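Local coordinates for conjugal transfer protein TRWB (Escherichia coli, PDB 1E9R) that probably works as a ring-shaped, nucleotide-driven motor that couples DNA to the transfer machinery during bacterial conjugation, at residues I104-D109 against F244-E249; R111-S116 against G227-R232; T41-P46 against A405-A410; E287-E292 against T318-D323. All coordinates share one frame; numbering follows the deposited sequence.

Contact 1: I104-D109 against F244-E249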
loop_
_atom_site.group_PDB
_atom_site.type_symbol
_atom_site.label_atom_id
_atom_site.label_comp_id
_atom_site.label_asym_id
_atom_site.label_seq_id
_atom_site.Cartn_x
_atom_site.Cartn_y
_atom_site.Cartn_z
ATOM N N ILE B 104 33.989 29.913 6.062
ATOM C CA ILE B 104 32.549 30.138 6.140
ATOM C C ILE B 104 31.952 30.005 4.741
ATOM O O ILE B 104 32.500 30.523 3.764
ATOM C CB ILE B 104 32.180 31.552 6.656
ATOM C CG1 ILE B 104 32.601 31.721 8.112
ATOM C CG2 ILE B 104 30.683 31.766 6.542
ATOM C CD1 ILE B 104 32.286 33.097 8.680
ATOM N N LEU B 105 30.842 29.286 4.649
ATOM C CA LEU B 105 30.130 29.130 3.393
ATOM C C LEU B 105 28.704 29.537 3.687
ATOM O O LEU B 105 27.967 28.836 4.378
ATOM C CB LEU B 105 30.181 27.693 2.886
ATOM C CG LEU B 105 31.459 27.325 2.134
ATOM C CD1 LEU B 105 31.316 25.926 1.577
ATOM C CD2 LEU B 105 31.715 28.319 1.005
ATOM N N ASN B 106 28.341 30.705 3.178
ATOM C CA ASN B 106 27.025 31.285 3.362
ATOM C C ASN B 106 26.977 32.374 2.306
ATOM O O ASN B 106 27.658 33.389 2.443
ATOM C CB ASN B 106 26.921 31.914 4.749
ATOM C CG ASN B 106 25.571 32.545 5.002
ATOM O OD1 ASN B 106 24.902 33.001 4.077
ATOM N ND2 ASN B 106 25.169 32.595 6.267
ATOM N N PRO B 107 26.176 32.182 1.238
ATOM C CA PRO B 107 26.070 33.171 0.156
ATOM C C PRO B 107 25.778 34.623 0.552
ATOM O O PRO B 107 26.110 35.544 -0.199
ATOM C CB PRO B 107 24.989 32.574 -0.757
ATOM C CG PRO B 107 24.165 31.751 0.162
ATOM C CD PRO B 107 25.198 31.095 1.043
ATOM N N TYR B 108 25.190 34.826 1.729
ATOM C CA TYR B 108 24.837 36.167 2.185
ATOM C C TYR B 108 25.684 36.725 3.337
ATOM O O TYR B 108 25.322 37.718 3.970
ATOM C CB TYR B 108 23.351 36.197 2.555
ATOM C CG TYR B 108 22.437 35.748 1.421
ATOM C CD1 TYR B 108 22.232 34.388 1.143
ATOM C CD2 TYR B 108 21.782 36.680 0.619
ATOM C CE1 TYR B 108 21.391 33.974 0.094
ATOM C CE2 TYR B 108 20.945 36.278 -0.431
ATOM C CZ TYR B 108 20.756 34.930 -0.685
ATOM O OH TYR B 108 19.937 34.556 -1.727
ATOM N N ASP B 109 26.820 36.092 3.596
ATOM C CA ASP B 109 27.698 36.551 4.653
ATOM C C ASP B 109 28.941 37.132 3.986
ATOM O O ASP B 109 29.516 36.536 3.071
ATOM C CB ASP B 109 28.062 35.392 5.590
ATOM C CG ASP B 109 28.742 35.859 6.856
ATOM O OD1 ASP B 109 29.880 36.353 6.769
ATOM O OD2 ASP B 109 28.141 35.738 7.941
ATOM N N PHE B 244 32.345 26.193 8.553
ATOM C CA PHE B 244 31.021 26.443 9.106
ATOM C C PHE B 244 30.065 26.792 7.989
ATOM O O PHE B 244 30.244 27.813 7.319
ATOM C CB PHE B 244 31.023 27.610 10.080
ATOM C CG PHE B 244 31.848 27.384 11.290
ATOM C CD1 PHE B 244 33.234 27.501 11.234
ATOM C CD2 PHE B 244 31.243 27.069 12.499
ATOM C CE1 PHE B 244 34.011 27.308 12.373
ATOM C CE2 PHE B 244 32.007 26.872 13.645
ATOM C CZ PHE B 244 33.397 26.994 13.585
ATOM N N ILE B 245 29.066 25.938 7.781
ATOM C CA ILE B 245 28.047 26.169 6.759
ATOM C C ILE B 245 26.878 26.792 7.506
ATOM O O ILE B 245 26.111 26.104 8.177
ATOM C CB ILE B 245 27.609 24.855 6.088
ATOM C CG1 ILE B 245 28.788 24.269 5.306
ATOM C CG2 ILE B 245 26.415 25.106 5.170
ATOM C CD1 ILE B 245 28.517 22.918 4.706
ATOM N N THR B 246 26.759 28.105 7.387
ATOM C CA THR B 246 25.723 28.842 8.088
ATOM C C THR B 246 24.663 29.395 7.153
ATOM O O THR B 246 24.816 29.360 5.928
ATOM C CB THR B 246 26.337 30.031 8.843
ATOM O OG1 THR B 246 26.872 30.961 7.887
ATOM C CG2 THR B 246 27.462 29.565 9.773
ATOM N N TRP B 247 23.590 29.909 7.749
ATOM C CA TRP B 247 22.493 30.516 7.008
ATOM C C TRP B 247 21.493 31.052 8.020
ATOM O O TRP B 247 21.356 30.497 9.107
ATOM C CB TRP B 247 21.827 29.487 6.082
ATOM C CG TRP B 247 21.020 28.439 6.791
ATOM C CD1 TRP B 247 19.689 28.498 7.099
ATOM C CD2 TRP B 247 21.495 27.191 7.312
ATOM N NE1 TRP B 247 19.310 27.369 7.780
ATOM C CE2 TRP B 247 20.399 26.550 7.924
ATOM C CE3 TRP B 247 22.741 26.555 7.322
ATOM C CZ2 TRP B 247 20.512 25.305 8.541
ATOM C CZ3 TRP B 247 22.850 25.317 7.937
ATOM C CH2 TRP B 247 21.741 24.706 8.537
ATOM N N ARG B 248 20.827 32.153 7.688
ATOM C CA ARG B 248 19.832 32.708 8.597
ATOM C C ARG B 248 18.589 31.876 8.339
ATOM O O ARG B 248 18.206 31.668 7.189
ATOM C CB ARG B 248 19.618 34.201 8.315
ATOM C CG ARG B 248 20.496 35.090 9.215
ATOM C CD ARG B 248 20.561 36.541 8.768
ATOM N NE ARG B 248 19.332 37.014 8.128
ATOM C CZ ARG B 248 18.157 37.183 8.740
ATOM N NH1 ARG B 248 18.022 36.919 10.041
ATOM N NH2 ARG B 248 17.111 37.626 8.041
ATOM N N GLU B 249 17.969 31.385 9.405
ATOM C CA GLU B 249 16.824 30.505 9.242
ATOM C C GLU B 249 15.602 30.952 8.457
ATOM O O GLU B 249 14.844 30.099 7.989
ATOM C CB GLU B 249 16.386 29.950 10.596
ATOM C CG GLU B 249 16.027 30.967 11.648
ATOM C CD GLU B 249 15.689 30.288 12.969
ATOM O OE1 GLU B 249 15.816 29.038 13.045
ATOM O OE2 GLU B 249 15.300 30.997 13.928
HETATM O O HOH W 1 21.986 33.142 4.995
#
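N106 sets CG anti to its backbone N (chi1 180°), and T246 holds OG1 in the crowded position between its backbone N and carbonyl carbon (chi1 65°). The two side chains meet at about a right angle. N106 ND2 donates to T246 OG1 at 2.9 Å, and OG1 lies in the amide plane. The bond is fairly straight, 158° at the hydrogen.

Before this point the segments are neighbouring parallel strands. L105 N donates to F244 O at 3.1 Å, within the carbonyl plane. T246 N gives only a weak bond to L105 O at 3.3 Å. I104 and F244 share one face of the sheet, where L94 of helix 92-97 covers both. L105 and I245 share the other, and L105 CB lies 4.4 Å from I245 CG1.

Beyond L105 the chain turns away in a type I turn, N106 to D109. N106 OD1 accepts from Y108 N at 3.0 Å, an Asx turn. OD1 also accepts from a water, which in turn accepts from R248 N.

Both ends of the N106 amide are therefore engaged. This fixes its rotation and carries the pairing of the edge strand into the turn, with side-chain and water bonds replacing backbone ones.

Contact 2: R111-S116 against G227-R232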
loop_
_atom_site.group_PDB
_atom_site.type_symbol
_atom_site.label_atom_id
_atom_site.label_comp_id
_atom_site.label_asym_id
_atom_site.label_seq_id
_atom_site.Cartn_x
_atom_site.Cartn_y
_atom_site.Cartn_z
ATOM N N ARG B 111 31.854 37.359 4.976
ATOM C CA ARG B 111 33.023 36.509 5.182
ATOM C C ARG B 111 33.085 35.215 4.371
ATOM O O ARG B 111 34.111 34.544 4.354
ATOM C CB ARG B 111 33.136 36.176 6.676
ATOM C CG ARG B 111 33.212 37.391 7.596
ATOM C CD ARG B 111 32.907 36.996 9.034
ATOM N NE ARG B 111 31.510 36.590 9.186
ATOM C CZ ARG B 111 30.952 36.225 10.336
ATOM N NH1 ARG B 111 31.676 36.207 11.445
ATOM N NH2 ARG B 111 29.668 35.906 10.381
ATOM N N THR B 112 32.004 34.859 3.696
ATOM C CA THR B 112 31.997 33.617 2.926
ATOM C C THR B 112 33.107 33.530 1.894
ATOM O O THR B 112 33.554 34.540 1.364
ATOM C CB THR B 112 30.674 33.422 2.162
ATOM O OG1 THR B 112 30.698 32.155 1.496
ATOM C CG2 THR B 112 30.494 34.510 1.109
ATOM N N LYS B 113 33.552 32.313 1.607
ATOM C CA LYS B 113 34.572 32.117 0.585
ATOM C C LYS B 113 33.810 32.108 -0.743
ATOM O O LYS B 113 32.576 31.969 -0.753
ATOM C CB LYS B 113 35.271 30.772 0.773
ATOM C CG LYS B 113 35.853 30.554 2.155
ATOM C CD LYS B 113 37.125 31.344 2.373
ATOM C CE LYS B 113 38.202 30.926 1.388
ATOM N NZ LYS B 113 39.470 31.684 1.607
ATOM N N GLY B 114 34.528 32.269 -1.853
ATOM C CA GLY B 114 33.886 32.254 -3.160
ATOM C C GLY B 114 33.857 30.820 -3.638
ATOM O O GLY B 114 34.833 30.100 -3.425
ATOM N N TRP B 115 32.773 30.389 -4.287
ATOM C CA TRP B 115 32.694 28.992 -4.713
ATOM C C TRP B 115 31.624 28.683 -5.757
ATOM O O TRP B 115 30.635 29.406 -5.886
ATOM C CB TRP B 115 32.440 28.120 -3.471
ATOM C CG TRP B 115 32.263 26.642 -3.742
ATOM C CD1 TRP B 115 33.235 25.680 -3.734
ATOM C CD2 TRP B 115 31.033 25.967 -4.041
ATOM N NE1 TRP B 115 32.686 24.447 -4.004
ATOM C CE2 TRP B 115 31.337 24.595 -4.199
ATOM C CE3 TRP B 115 29.701 26.389 -4.195
ATOM C CZ2 TRP B 115 30.356 23.640 -4.499
ATOM C CZ3 TRP B 115 28.729 25.440 -4.496
ATOM C CH2 TRP B 115 29.066 24.080 -4.643
ATOM N N SER B 116 31.843 27.590 -6.488
ATOM C CA SER B 116 30.908 27.079 -7.496
ATOM C C SER B 116 31.363 25.641 -7.620
ATOM O O SER B 116 32.541 25.365 -7.416
ATOM C CB SER B 116 31.075 27.768 -8.849
ATOM O OG SER B 116 32.068 27.116 -9.635
ATOM N N GLY B 227 34.380 32.505 -6.425
ATOM C CA GLY B 227 35.746 32.514 -5.955
ATOM C C GLY B 227 36.379 31.218 -6.388
ATOM O O GLY B 227 35.782 30.478 -7.172
ATOM N N ASP B 228 37.572 30.930 -5.882
ATOM C CA ASP B 228 38.257 29.704 -6.259
ATOM C C ASP B 228 38.384 28.706 -5.117
ATOM O O ASP B 228 39.160 27.748 -5.211
ATOM C CB ASP B 228 39.642 30.023 -6.843
ATOM C CG ASP B 228 40.470 30.913 -5.931
ATOM O OD1 ASP B 228 40.035 31.187 -4.782
ATOM O OD2 ASP B 228 41.562 31.341 -6.369
ATOM N N PHE B 229 37.619 28.916 -4.050
ATOM C CA PHE B 229 37.674 27.999 -2.927
ATOM C C PHE B 229 37.191 26.611 -3.330
ATOM O O PHE B 229 36.137 26.470 -3.950
ATOM C CB PHE B 229 36.825 28.504 -1.769
ATOM C CG PHE B 229 36.797 27.564 -0.605
ATOM C CD1 PHE B 229 37.949 27.325 0.134
ATOM C CD2 PHE B 229 35.637 26.876 -0.274
ATOM C CE1 PHE B 229 37.950 26.407 1.189
ATOM C CE2 PHE B 229 35.630 25.955 0.784
ATOM C CZ PHE B 229 36.789 25.722 1.513
ATOM N N SER B 230 37.978 25.592 -2.983
ATOM C CA SER B 230 37.643 24.201 -3.292
ATOM C C SER B 230 37.544 23.389 -2.013
ATOM O O SER B 230 38.511 23.295 -1.258
ATOM C CB SER B 230 38.704 23.569 -4.193
ATOM O OG SER B 230 38.498 22.171 -4.310
ATOM N N ILE B 231 36.372 22.807 -1.767
ATOM C CA ILE B 231 36.172 21.998 -0.576
ATOM C C ILE B 231 37.137 20.809 -0.596
ATOM O O ILE B 231 37.641 20.405 0.448
ATOM C CB ILE B 231 34.719 21.493 -0.489
ATOM C CG1 ILE B 231 33.770 22.678 -0.286
ATOM C CG2 ILE B 231 34.577 20.500 0.656
ATOM C CD1 ILE B 231 32.305 22.314 -0.359
ATOM N N ARG B 232 37.403 20.267 -1.784
ATOM C CA ARG B 232 38.316 19.134 -1.926
ATOM C C ARG B 232 39.718 19.519 -1.481
ATOM O O ARG B 232 40.365 18.800 -0.714
ATOM C CB ARG B 232 38.377 18.666 -3.378
ATOM C CG ARG B 232 37.078 18.131 -3.895
ATOM C CD ARG B 232 37.233 17.557 -5.283
ATOM N NE ARG B 232 37.992 16.318 -5.297
ATOM C CZ ARG B 232 38.142 15.566 -6.380
ATOM N NH1 ARG B 232 37.585 15.936 -7.524
ATOM N NH2 ARG B 232 38.838 14.438 -6.322
#
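The N-cap turn that starts helix 231-236 packs against the loop following edge strand 103-105 of the P-loop NTPase sheet. S230 is the N-cap.

The tight part is backbone on backbone. G114 CA and G227 CA lie 3.4 Å apart. Neither residue has a side chain, so the two backbones can come this close. Beside them F229 N donates to G114 O at 3.1 Å. The bond is bent, 136° at the hydrogen, and the N sits above the carbonyl plane. The same G114 O lies 3.0 Å from F229 CB.

W115 closes the inner side. Its CG is anti to the backbone N (chi1 177°). Its NE1 bonds to E120 OE2, which also takes I231 N. I231 CD1 comes within 4.2 Å of W115 NE1, and L258 of helix 252-269 touches the indole.

The outer side is looser, and K113 and D228 lie there. K113 bends at chi2 and chi3 and curls over one face of the F229 ring, with CE 3.8 Å from F229 CD1. On the opposite face sits I231 N. K113 NZ stays 6.4 Å from D228 OD1, so these opposite charges do not touch, and D228 is exposed.

F229 O accepts from N119 ND2 and lies at the edge of the indole, near its plane, 3.0 Å from W115 CD1.

Contact 3: T41-P46 against A405-A410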
loop_
_atom_site.group_PDB
_atom_site.type_symbol
_atom_site.label_atom_id
_atom_site.label_comp_id
_atom_site.label_asym_id
_atom_site.label_seq_id
_atom_site.Cartn_x
_atom_site.Cartn_y
_atom_site.Cartn_z
ATOM N N THR B 41 33.302 14.173 24.529
ATOM C CA THR B 41 32.238 13.683 25.392
ATOM C C THR B 41 30.840 13.827 24.841
ATOM O O THR B 41 30.546 14.742 24.065
ATOM C CB THR B 41 32.245 14.372 26.773
ATOM O OG1 THR B 41 31.965 15.771 26.617
ATOM C CG2 THR B 41 33.588 14.182 27.454
ATOM N N VAL B 42 29.981 12.911 25.280
ATOM C CA VAL B 42 28.581 12.877 24.902
ATOM C C VAL B 42 27.820 13.025 26.205
ATOM O O VAL B 42 27.810 12.112 27.027
ATOM C CB VAL B 42 28.205 11.524 24.253
ATOM C CG1 VAL B 42 26.724 11.526 23.875
ATOM C CG2 VAL B 42 29.085 11.262 23.031
ATOM N N ALA B 43 27.203 14.181 26.406
ATOM C CA ALA B 43 26.445 14.431 27.634
ATOM C C ALA B 43 27.304 14.184 28.879
ATOM O O ALA B 43 26.812 13.703 29.900
ATOM C CB ALA B 43 25.206 13.543 27.676
ATOM N N GLY B 44 28.589 14.507 28.787
ATOM C CA GLY B 44 29.477 14.318 29.915
ATOM C C GLY B 44 30.117 12.946 29.954
ATOM O O GLY B 44 30.981 12.680 30.794
ATOM N N VAL B 45 29.701 12.064 29.050
ATOM C CA VAL B 45 30.266 10.721 29.018
ATOM C C VAL B 45 31.311 10.623 27.924
ATOM O O VAL B 45 31.037 10.952 26.773
ATOM C CB VAL B 45 29.195 9.647 28.755
ATOM C CG1 VAL B 45 29.813 8.270 28.911
ATOM C CG2 VAL B 45 28.017 9.821 29.701
ATOM N N PRO B 46 32.531 10.179 28.272
ATOM C CA PRO B 46 33.587 10.056 27.263
ATOM C C PRO B 46 33.216 9.016 26.215
ATOM O O PRO B 46 32.783 7.905 26.529
ATOM C CB PRO B 46 34.818 9.671 28.084
ATOM C CG PRO B 46 34.245 8.946 29.236
ATOM C CD PRO B 46 33.030 9.776 29.597
ATOM N N ALA B 405 19.317 12.703 28.611
ATOM C CA ALA B 405 19.556 11.789 27.507
ATOM C C ALA B 405 19.953 10.381 27.896
ATOM O O ALA B 405 20.547 10.145 28.944
ATOM C CB ALA B 405 20.624 12.368 26.588
ATOM N N TYR B 406 19.607 9.448 27.020
ATOM C CA TYR B 406 19.968 8.059 27.195
ATOM C C TYR B 406 21.100 7.841 26.204
ATOM O O TYR B 406 20.904 7.962 25.004
ATOM C CB TYR B 406 18.798 7.145 26.866
ATOM C CG TYR B 406 17.806 7.022 27.991
ATOM C CD1 TYR B 406 18.095 6.240 29.108
ATOM C CD2 TYR B 406 16.580 7.684 27.950
ATOM C CE1 TYR B 406 17.190 6.117 30.159
ATOM C CE2 TYR B 406 15.664 7.565 29.003
ATOM C CZ TYR B 406 15.982 6.779 30.100
ATOM O OH TYR B 406 15.100 6.654 31.144
ATOM N N VAL B 407 22.289 7.546 26.714
ATOM C CA VAL B 407 23.451 7.329 25.869
ATOM C C VAL B 407 23.722 5.845 25.648
ATOM O O VAL B 407 23.944 5.101 26.610
ATOM C CB VAL B 407 24.710 7.985 26.486
ATOM C CG1 VAL B 407 25.909 7.816 25.557
ATOM C CG2 VAL B 407 24.436 9.460 26.749
ATOM N N GLY B 408 23.701 5.427 24.381
ATOM C CA GLY B 408 23.952 4.038 24.033
ATOM C C GLY B 408 25.023 3.910 22.966
ATOM O O GLY B 408 24.731 3.927 21.777
ATOM N N PHE B 409 26.271 3.782 23.395
ATOM C CA PHE B 409 27.388 3.651 22.470
ATOM C C PHE B 409 27.348 2.314 21.758
ATOM O O PHE B 409 26.735 1.367 22.242
ATOM C CB PHE B 409 28.709 3.806 23.219
ATOM C CG PHE B 409 28.955 5.200 23.725
ATOM C CD1 PHE B 409 29.056 6.271 22.836
ATOM C CD2 PHE B 409 29.089 5.452 25.084
ATOM C CE1 PHE B 409 29.290 7.581 23.300
ATOM C CE2 PHE B 409 29.323 6.757 25.560
ATOM C CZ PHE B 409 29.423 7.818 24.667
ATOM N N ALA B 410 28.009 2.249 20.606
ATOM C CA ALA B 410 28.054 1.039 19.792
ATOM C C ALA B 410 28.684 -0.117 20.549
ATOM O O ALA B 410 29.405 0.092 21.529
ATOM C CB ALA B 410 28.835 1.308 18.514
#
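A tight beta hairpin, strands 41-42 and 45-46 joined by a type I' turn, packs its apolar side against strand 404-408 of the large mixed sheet and the residues just after it. The hairpin does not join that sheet. No hydrogen bond crosses the contact, and the closest CA atoms, A43 CA and A405 CA, are 7.4 Å apart.

Hydrogen bonds hold the hairpin itself. V42 N donates to V45 O at 2.7 Å, and V45 N returns one to V42 O at 2.8 Å. A43 and G44 take positive phi at the turn, as type I' requires. E72 OE2 is bonded to both T41 OG1 and G44 N, so it grips the hairpin from helix 66-79.

The aliphatic contacts centre on V407. Its CG1 is anti to the backbone N (chi1 -177°) and meets V42 CG1 at 4.2 Å, the two side chains crossing obliquely. V407 CG2 lies 4.3 Å from A43 CB.

The aromatic contacts are made by F409, whose ring edge points into the hairpin. V42 CG2 meets F409 CE1 at 3.7 Å, tip to tip. V45 CG1 meets F409 CE2 at 3.7 Å, in the ring plane. V407 CG1 sits over one face, toward the rim. V45 also packs on L29, K30 and T33 of helix 26-33, so V45 touches both that helix and the ring.

P46 O accepts from T33 OG1 and also lies 3.8 Å from F409 CE2.

Contact 4: E287-E292 against T318-D323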
loop_
_atom_site.group_PDB
_atom_site.type_symbol
_atom_site.label_atom_id
_atom_site.label_comp_id
_atom_site.label_asym_id
_atom_site.label_seq_id
_atom_site.Cartn_x
_atom_site.Cartn_y
_atom_site.Cartn_z
ATOM N N GLU B 287 20.296 18.797 11.730
ATOM C CA GLU B 287 19.060 18.067 11.476
ATOM C C GLU B 287 19.219 17.354 10.145
ATOM O O GLU B 287 19.286 17.979 9.095
ATOM C CB GLU B 287 17.870 19.026 11.425
ATOM C CG GLU B 287 16.577 18.375 10.963
ATOM C CD GLU B 287 16.253 17.101 11.726
ATOM O OE1 GLU B 287 16.119 17.162 12.968
ATOM O OE2 GLU B 287 16.130 16.037 11.084
ATOM N N LEU B 288 19.285 16.034 10.212
ATOM C CA LEU B 288 19.470 15.192 9.037
ATOM C C LEU B 288 18.317 15.262 8.018
ATOM O O LEU B 288 18.556 15.268 6.801
ATOM C CB LEU B 288 19.691 13.754 9.508
ATOM C CG LEU B 288 20.151 12.682 8.532
ATOM C CD1 LEU B 288 21.409 13.099 7.839
ATOM C CD2 LEU B 288 20.389 11.410 9.309
ATOM N N ALA B 289 17.082 15.341 8.516
ATOM C CA ALA B 289 15.898 15.392 7.657
ATOM C C ALA B 289 15.555 16.768 7.052
ATOM O O ALA B 289 14.566 16.895 6.335
ATOM C CB ALA B 289 14.691 14.840 8.415
ATOM N N SER B 290 16.364 17.787 7.335
ATOM C CA SER B 290 16.145 19.130 6.792
ATOM C C SER B 290 16.884 19.305 5.486
ATOM O O SER B 290 16.590 20.223 4.716
ATOM C CB SER B 290 16.617 20.209 7.760
ATOM O OG SER B 290 15.654 20.401 8.772
ATOM N N LEU B 291 17.860 18.437 5.254
ATOM C CA LEU B 291 18.631 18.474 4.028
ATOM C C LEU B 291 17.860 17.661 2.996
ATOM O O LEU B 291 16.872 17.018 3.336
ATOM C CB LEU B 291 20.012 17.853 4.252
ATOM C CG LEU B 291 20.961 18.523 5.255
ATOM C CD1 LEU B 291 22.250 17.741 5.324
ATOM C CD2 LEU B 291 21.250 19.946 4.840
ATOM N N GLU B 292 18.284 17.701 1.737
ATOM C CA GLU B 292 17.604 16.910 0.716
ATOM C C GLU B 292 18.077 15.461 0.838
ATOM O O GLU B 292 18.908 15.134 1.701
ATOM C CB GLU B 292 17.915 17.436 -0.697
ATOM C CG GLU B 292 17.417 18.850 -0.971
ATOM C CD GLU B 292 16.749 19.004 -2.339
ATOM O OE1 GLU B 292 16.445 17.978 -2.988
ATOM O OE2 GLU B 292 16.512 20.159 -2.761
ATOM N N THR B 318 11.808 10.846 13.058
ATOM C CA THR B 318 12.198 9.691 12.265
ATOM C C THR B 318 11.217 9.586 11.084
ATOM O O THR B 318 11.525 9.057 10.006
ATOM C CB THR B 318 12.162 8.406 13.132
ATOM O OG1 THR B 318 12.487 7.270 12.318
ATOM C CG2 THR B 318 10.781 8.213 13.764
ATOM N N SER B 319 10.033 10.133 11.314
ATOM C CA SER B 319 8.967 10.146 10.332
ATOM C C SER B 319 9.329 11.072 9.171
ATOM O O SER B 319 9.068 10.769 8.003
ATOM C CB SER B 319 7.687 10.623 11.013
ATOM O OG SER B 319 6.670 10.849 10.064
ATOM N N GLN B 320 9.942 12.203 9.508
ATOM C CA GLN B 320 10.340 13.186 8.515
ATOM C C GLN B 320 11.431 12.624 7.638
ATOM O O GLN B 320 11.478 12.916 6.446
ATOM C CB GLN B 320 10.845 14.453 9.185
ATOM C CG GLN B 320 10.953 15.623 8.243
ATOM C CD GLN B 320 11.582 16.844 8.905
ATOM O OE1 GLN B 320 11.652 16.946 10.148
ATOM N NE2 GLN B 320 12.037 17.789 8.079
ATOM N N LEU B 321 12.312 11.820 8.230
ATOM C CA LEU B 321 13.407 11.200 7.486
ATOM C C LEU B 321 12.852 10.184 6.482
ATOM O O LEU B 321 13.392 10.015 5.379
ATOM C CB LEU B 321 14.358 10.495 8.446
ATOM C CG LEU B 321 15.645 9.993 7.796
ATOM C CD1 LEU B 321 16.464 11.193 7.309
ATOM C CD2 LEU B 321 16.431 9.138 8.801
ATOM N N ASP B 322 11.780 9.498 6.876
ATOM C CA ASP B 322 11.156 8.513 6.002
ATOM C C ASP B 322 10.600 9.259 4.821
ATOM O O ASP B 322 10.646 8.780 3.695
ATOM C CB ASP B 322 10.007 7.774 6.698
ATOM C CG ASP B 322 10.492 6.761 7.727
ATOM O OD1 ASP B 322 11.646 6.301 7.613
ATOM O OD2 ASP B 322 9.708 6.412 8.640
ATOM N N ASP B 323 10.078 10.449 5.085
ATOM C CA ASP B 323 9.504 11.260 4.029
ATOM C C ASP B 323 10.545 11.737 3.016
ATOM O O ASP B 323 10.270 11.814 1.824
ATOM C CB ASP B 323 8.777 12.452 4.642
ATOM C CG ASP B 323 7.600 12.886 3.816
ATOM O OD1 ASP B 323 6.745 12.024 3.521
ATOM O OD2 ASP B 323 7.522 14.077 3.464
#
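The loop after strand 281-285 runs close to the first turn of helix 318-325, with A289 CA only 4.9 Å from L321 CA. The small side chain of A289 points straight at the helix and makes this approach possible.

A289 CB touches the flat end of Q320, 3.7 Å from its CD. Q320 has CG anti to the backbone N (chi1 -166°) and an extended chain, so it reaches along the loop past A289. Its NE2 comes to 3.2 Å from A289 O, but the angle is poor and no hydrogen bond forms. On the other flank L321 CD1 packs against A289 CB at 4.2 Å. The same CD1 reaches L288 CG at 4.2 Å, the two leucines crossing obliquely. Helix 327-334 backs this patch through L333 and R334.

E287 bends at chi2 (51°), turning its carboxylate back over the loop. OE2 accepts from A289 N at 2.8 Å through its anti lone pair, and OE1 accepts from Q316 N. An acidic residue here, following a hydrophobic strand of a P-loop NTPase, is consistent with the Walker B region. The helix also faces the second subunit, where K328 of that subunit forms a salt bridge with D322.

No hydrogen bond joins the segments, which meet mainly through apolar contacts. The buried carboxylate is held by two backbone amides, which would tend to stabilise its charged form and fix its orientation.

Contacts 1 and 2 are neighbours: I104 O lies 3.0 Å from K113 N, a probable hydrogen bond that holds the loop of contact 2 against the edge strand of contact 1. Contacts 1 and 3 both reach the same large sheet, the second through strand 404-408 alone, but their centres are 30 Å apart. Contact 1 is strand pairing with true hydrogen bonds across it, whereas contact 3 is apolar packing on the sheet. Contact 4, also without cross bonds, lies nearest the centre of the chain, yet its helix touches a neighbouring subunit. Contacts 1, 3 and 4 are buried. Contact 2 is partly exposed, and there a lysine chain on a phenyl ring flanks the glycine packing.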